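Local coordinates for protein mandelate racemase/muconate lactonizing enzyme (Roseovarius nubinhibens, PDB 2QDD) that is of unknown function but binds magnesium and belongs to the mandelate racemase/muconate lactonizing enzyme family of the enolase superfamily, at residues T299-T304 against V355-E360; L38-D43 against W112-Q117. One frame throughout, in Å; residues are numbered along the deposited sequence.

Contact 1 (T299-T304 against V355-E360)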
loop_
_atom_site.group_PDB
_atom_site.type_symbol
_atom_site.label_atom_id
_atom_site.label_comp_id
_atom_site.label_asym_id
_atom_site.label_seq_id
_atom_site.Cartn_x
_atom_site.Cartn_y
_atom_site.Cartn_z
ATOM N N THR A 299 -42.674 -2.939 14.786
ATOM C CA THR A 299 -43.514 -3.990 15.335
ATOM C C THR A 299 -42.905 -5.359 15.074
ATOM O O THR A 299 -41.871 -5.476 14.405
ATOM C CB THR A 299 -44.949 -3.959 14.756
ATOM O OG1 THR A 299 -44.944 -4.479 13.421
ATOM C CG2 THR A 299 -45.524 -2.552 14.756
ATOM N N ALA A 300 -43.579 -6.390 15.585
ATOM C CA ALA A 300 -43.200 -7.783 15.366
ATOM C C ALA A 300 -43.237 -8.215 13.898
ATOM O O ALA A 300 -42.756 -9.293 13.566
ATOM C CB ALA A 300 -44.059 -8.711 16.231
ATOM N N LEU A 301 -43.794 -7.374 13.026
ATOM C CA LEU A 301 -43.794 -7.635 11.589
ATOM C C LEU A 301 -42.387 -7.504 10.969
ATOM O O LEU A 301 -41.886 -8.456 10.364
ATOM C CB LEU A 301 -44.829 -6.756 10.865
ATOM C CG LEU A 301 -45.072 -6.975 9.363
ATOM C CD1 LEU A 301 -45.358 -8.406 9.038
ATOM C CD2 LEU A 301 -46.171 -6.115 8.805
ATOM N N ALA A 302 -41.760 -6.341 11.142
ATOM C CA ALA A 302 -40.337 -6.144 10.822
ATOM C C ALA A 302 -39.387 -7.077 11.587
ATOM O O ALA A 302 -38.439 -7.605 11.004
ATOM C CB ALA A 302 -39.938 -4.681 11.041
ATOM N N ASP A 303 -39.652 -7.277 12.880
ATOM C CA ASP A 303 -38.856 -8.163 13.737
ATOM C C ASP A 303 -38.817 -9.609 13.256
ATOM O O ASP A 303 -37.784 -10.266 13.366
ATOM C CB ASP A 303 -39.369 -8.123 15.171
ATOM C CG ASP A 303 -39.042 -6.826 15.870
ATOM O OD1 ASP A 303 -38.028 -6.187 15.510
ATOM O OD2 ASP A 303 -39.801 -6.442 16.788
ATOM N N THR A 304 -39.941 -10.084 12.715
ATOM C CA THR A 304 -40.075 -11.447 12.188
ATOM C C THR A 304 -39.318 -11.623 10.887
ATOM O O THR A 304 -38.663 -12.649 10.687
ATOM C CB THR A 304 -41.562 -11.818 11.985
ATOM O OG1 THR A 304 -42.243 -11.689 13.236
ATOM C CG2 THR A 304 -41.730 -13.237 11.480
ATOM N N VAL A 355 -46.876 -13.785 9.272
ATOM C CA VAL A 355 -47.639 -12.817 10.059
ATOM C C VAL A 355 -48.594 -12.013 9.177
ATOM O O VAL A 355 -48.174 -11.390 8.204
ATOM C CB VAL A 355 -46.747 -11.940 11.024
ATOM C CG1 VAL A 355 -45.303 -11.849 10.559
ATOM C CG2 VAL A 355 -47.348 -10.560 11.281
ATOM N N ILE A 356 -49.886 -12.075 9.513
ATOM C CA ILE A 356 -50.953 -11.421 8.746
ATOM C C ILE A 356 -51.632 -10.363 9.620
ATOM O O ILE A 356 -52.366 -10.705 10.550
ATOM C CB ILE A 356 -52.013 -12.440 8.237
ATOM C CG1 ILE A 356 -51.354 -13.555 7.414
ATOM C CG2 ILE A 356 -53.085 -11.740 7.405
ATOM C CD1 ILE A 356 -51.989 -14.926 7.601
ATOM N N PRO A 357 -51.366 -9.073 9.337
ATOM C CA PRO A 357 -52.071 -7.959 9.972
ATOM C C PRO A 357 -53.552 -7.904 9.605
ATOM O O PRO A 357 -53.924 -8.159 8.456
ATOM C CB PRO A 357 -51.344 -6.723 9.427
ATOM C CG PRO A 357 -50.046 -7.230 8.909
ATOM C CD PRO A 357 -50.337 -8.596 8.402
ATOM N N ASP A 358 -54.383 -7.583 10.589
ATOM C CA ASP A 358 -55.788 -7.274 10.341
ATOM C C ASP A 358 -55.955 -5.766 10.144
ATOM O O ASP A 358 -55.640 -4.990 11.051
ATOM C CB ASP A 358 -56.654 -7.771 11.505
ATOM C CG ASP A 358 -58.142 -7.584 11.256
ATOM O OD1 ASP A 358 -58.810 -6.995 12.130
ATOM O OD2 ASP A 358 -58.642 -8.024 10.194
ATOM N N PRO A 359 -56.443 -5.349 8.956
ATOM C CA PRO A 359 -56.586 -3.935 8.575
ATOM C C PRO A 359 -57.532 -3.122 9.468
ATOM O O PRO A 359 -57.434 -1.892 9.504
ATOM C CB PRO A 359 -57.140 -4.007 7.146
ATOM C CG PRO A 359 -56.801 -5.370 6.664
ATOM C CD PRO A 359 -56.884 -6.244 7.872
ATOM N N GLU A 360 -58.425 -3.804 10.183
ATOM C CA GLU A 360 -59.301 -3.163 11.167
ATOM C C GLU A 360 -58.578 -2.744 12.448
ATOM O O GLU A 360 -59.073 -1.896 13.194
ATOM C CB GLU A 360 -60.491 -4.069 11.501
ATOM C CG GLU A 360 -61.772 -3.736 10.737
ATOM C CD GLU A 360 -61.607 -3.832 9.226
ATOM O OE1 GLU A 360 -61.347 -4.946 8.720
ATOM O OE2 GLU A 360 -61.738 -2.789 8.548
#

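Contact 2 (L38-D43 against W112-Q117)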
loop_
_atom_site.group_PDB
_atom_site.type_symbol
_atom_site.label_atom_id
_atom_site.label_comp_id
_atom_site.label_asym_id
_atom_site.label_seq_id
_atom_site.Cartn_x
_atom_site.Cartn_y
_atom_site.Cartn_z
ATOM N N LEU A 38 -47.195 -1.770 4.629
ATOM C CA LEU A 38 -47.541 -1.825 3.223
ATOM C C LEU A 38 -48.176 -3.172 2.895
ATOM O O LEU A 38 -47.662 -4.217 3.291
ATOM C CB LEU A 38 -46.301 -1.576 2.365
ATOM C CG LEU A 38 -46.414 -1.781 0.852
ATOM C CD1 LEU A 38 -47.195 -0.667 0.156
ATOM C CD2 LEU A 38 -45.037 -1.904 0.272
ATOM N N ARG A 39 -49.305 -3.130 2.189
ATOM C CA ARG A 39 -49.966 -4.335 1.695
ATOM C C ARG A 39 -49.839 -4.370 0.185
ATOM O O ARG A 39 -50.197 -3.407 -0.487
ATOM C CB ARG A 39 -51.449 -4.347 2.099
ATOM C CG ARG A 39 -52.244 -5.501 1.490
ATOM C CD ARG A 39 -53.697 -5.509 1.926
ATOM N NE ARG A 39 -54.469 -4.421 1.336
ATOM C CZ ARG A 39 -55.572 -3.903 1.872
ATOM N NH1 ARG A 39 -56.047 -4.372 3.023
ATOM N NH2 ARG A 39 -56.201 -2.909 1.253
ATOM N N ILE A 40 -49.321 -5.477 -0.338
ATOM C CA ILE A 40 -49.253 -5.694 -1.780
ATOM C C ILE A 40 -50.244 -6.780 -2.191
ATOM O O ILE A 40 -50.118 -7.939 -1.776
ATOM C CB ILE A 40 -47.822 -6.097 -2.252
ATOM C CG1 ILE A 40 -46.787 -5.045 -1.824
ATOM C CG2 ILE A 40 -47.802 -6.319 -3.760
ATOM C CD1 ILE A 40 -45.448 -5.147 -2.547
ATOM N N ASP A 41 -51.219 -6.399 -3.012
ATOM C CA ASP A 41 -52.174 -7.348 -3.570
ATOM C C ASP A 41 -51.759 -7.748 -4.969
ATOM O O ASP A 41 -51.203 -6.940 -5.714
ATOM C CB ASP A 41 -53.585 -6.751 -3.595
ATOM C CG ASP A 41 -54.162 -6.560 -2.205
ATOM O OD1 ASP A 41 -54.597 -5.434 -1.883
ATOM O OD2 ASP A 41 -54.182 -7.536 -1.430
ATOM N N THR A 42 -52.035 -8.999 -5.318
ATOM C CA THR A 42 -51.812 -9.494 -6.673
ATOM C C THR A 42 -53.128 -9.920 -7.320
ATOM O O THR A 42 -54.162 -9.987 -6.651
ATOM C CB THR A 42 -50.850 -10.695 -6.690
ATOM O OG1 THR A 42 -51.413 -11.763 -5.925
ATOM C CG2 THR A 42 -49.480 -10.323 -6.125
ATOM N N ASP A 43 -53.075 -10.226 -8.616
ATOM C CA ASP A 43 -54.261 -10.591 -9.395
ATOM C C ASP A 43 -54.832 -11.971 -9.045
ATOM O O ASP A 43 -55.970 -12.285 -9.404
ATOM C CB ASP A 43 -53.979 -10.481 -10.904
ATOM C CG ASP A 43 -52.993 -11.532 -11.407
ATOM O OD1 ASP A 43 -52.029 -11.858 -10.685
ATOM O OD2 ASP A 43 -53.178 -12.029 -12.537
ATOM N N TRP A 112 -41.246 -10.880 -0.779
ATOM C CA TRP A 112 -40.737 -12.124 -0.188
ATOM C C TRP A 112 -41.873 -12.946 0.431
ATOM O O TRP A 112 -41.938 -14.161 0.232
ATOM C CB TRP A 112 -39.652 -11.839 0.869
ATOM C CG TRP A 112 -38.245 -11.774 0.308
ATOM C CD1 TRP A 112 -37.574 -10.654 -0.078
ATOM C CD2 TRP A 112 -37.348 -12.873 0.080
ATOM N NE1 TRP A 112 -36.325 -10.978 -0.542
ATOM C CE2 TRP A 112 -36.153 -12.333 -0.452
ATOM C CE3 TRP A 112 -37.439 -14.262 0.267
ATOM C CZ2 TRP A 112 -35.056 -13.131 -0.807
ATOM C CZ3 TRP A 112 -36.343 -15.059 -0.082
ATOM C CH2 TRP A 112 -35.168 -14.488 -0.613
ATOM N N ASP A 113 -42.747 -12.266 1.177
ATOM C CA ASP A 113 -43.996 -12.822 1.714
ATOM C C ASP A 113 -44.861 -13.519 0.657
ATOM O O ASP A 113 -45.297 -14.649 0.872
ATOM C CB ASP A 113 -44.798 -11.714 2.406
ATOM C CG ASP A 113 -45.855 -12.248 3.374
ATOM O OD1 ASP A 113 -45.906 -13.470 3.648
ATOM O OD2 ASP A 113 -46.643 -11.418 3.875
ATOM N N ILE A 114 -45.076 -12.850 -0.479
ATOM C CA ILE A 114 -45.817 -13.408 -1.619
ATOM C C ILE A 114 -45.126 -14.649 -2.194
ATOM O O ILE A 114 -45.773 -15.687 -2.393
ATOM C CB ILE A 114 -46.062 -12.342 -2.729
ATOM C CG1 ILE A 114 -47.061 -11.283 -2.249
ATOM C CG2 ILE A 114 -46.567 -12.979 -4.031
ATOM C CD1 ILE A 114 -46.978 -9.965 -3.007
ATOM N N LEU A 115 -43.820 -14.541 -2.438
ATOM C CA LEU A 115 -43.013 -15.658 -2.938
ATOM C C LEU A 115 -43.045 -16.889 -2.023
ATOM O O LEU A 115 -43.139 -18.020 -2.503
ATOM C CB LEU A 115 -41.563 -15.229 -3.186
ATOM C CG LEU A 115 -40.669 -16.359 -3.720
ATOM C CD1 LEU A 115 -40.963 -16.671 -5.182
ATOM C CD2 LEU A 115 -39.199 -16.105 -3.488
ATOM N N GLY A 116 -42.979 -16.659 -0.715
ATOM C CA GLY A 116 -43.099 -17.729 0.262
ATOM C C GLY A 116 -44.436 -18.454 0.249
ATOM O O GLY A 116 -44.476 -19.678 0.373
ATOM N N GLN A 117 -45.521 -17.696 0.094
ATOM C CA GLN A 117 -46.874 -18.254 -0.006
ATOM C C GLN A 117 -47.092 -19.038 -1.294
ATOM O O GLN A 117 -47.693 -20.110 -1.273
ATOM C CB GLN A 117 -47.916 -17.147 0.111
ATOM C CG GLN A 117 -48.040 -16.560 1.504
ATOM C CD GLN A 117 -48.906 -15.317 1.532
ATOM O OE1 GLN A 117 -50.092 -15.366 1.208
ATOM N NE2 GLN A 117 -48.316 -14.194 1.923
#

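Contact 1 (T299-T304 against V355-E360)
The hydroxyl OG1 of Thr304 accepts a hydrogen bond from the backbone N of Ala338, which leaves the methyl branch of the same residue to face Val355. Ala300 O, one helical turn back, is also modelled beside this hydroxyl, but at 2.5 Å from Thr304 OG1 it is doubtfully close. With its polar end satisfied, Thr304 sets CG2 3.9 Å from Val355 CG1, and the two side chains meet at a slant. More of Leu301 than of Thr304 is covered by the opposite chain. Its CG stands anti to the backbone N (chi1 -174°), and the two methyls then divide their work: CD1 lies 3.7 Å from Val355 CG2 and almost as near CG1, filling the fork of the valine, while CD2 lies 4.0 Å from Pro357 CG, the leucine and proline side chains crossing at about a right angle. The first turn of the helix is capped by Thr299, whose OG1 is gripped by three groups: it accepts from Leu301 N at 3.1 Å with an N-H...O angle of 160° and is also hydrogen-bonded to Tyr37 OH and Glu51 OE1. Helix 300-311, which follows barrel strand 290-293, is thus covered by the irregular chain leading to strand 367-370, and Tyr37 of strand 29-42 touches both Leu301 and Pro357, bringing the N-terminal domain's sheet against this edge of the barrel.

Contact 2 (L38-D43 against W112-Q117)
The side chains of Ile114 and Ile40 cross at about a right angle where helix 101-119 packs on the antiparallel sheet of the alpha+beta N-terminal capping domain common to the enolase superfamily. Within residues 112-117 one side chain, Ile114, makes the contact. Its CG1 sits anti to the carbonyl carbon (chi1 -69°) and the chain runs on extended, with chi2 at 158°, carrying CD1 away from the helix to the strand. There it touches two residues that face the helix from alternate positions. Ile40 offers its CG2 branch, 3.8 Å from Ile114 CD1. Ile114 CD1 also lies 3.9 Å from Ile40 O. Thr42 approaches differently: it meets the isoleucine tip to tip, its CG2 4.0 Å from Ile114 CD1, whereas its OG1 serves the turn to the next strand by hydrogen bonding with Val46 O. Ile40 is further enclosed by Ala110 and Cys111 of the helix and by Ile5 and Leu8 of strand 5-22, so the side chains packed round it are apolar. Between Ile40 and Thr42, Asp41 points away from the helix and pairs with Arg39, with OD1 3.4 Å from NE. One turn of the helix carries polar ties beside the apolar contact: Asp113 OD2 accepts from Trp49 N of strand 47-52, while Asp113 OD1 accepts from Leu353 N and, weakly, from Gln117 NE2 at 3.1 Å.

Both contacts are buried and apolar, and their centres lie about 13 Å apart, but they join different parts of the fold. Contact 2 works within the N-terminal domain, setting a helix against its sheet through one isoleucine. Contact 1 belongs to the barrel domain, where the start of a helix meets irregular chain and a branched leucine, a threonine, a valine and a proline share the packing. Strand 29-42 takes part in contact 2 and borders contact 1 through Tyr37. The segments themselves touch where Pro359 CG lies 3.9 Å from Arg39 NH1, a packing contact at a more exposed level than either core.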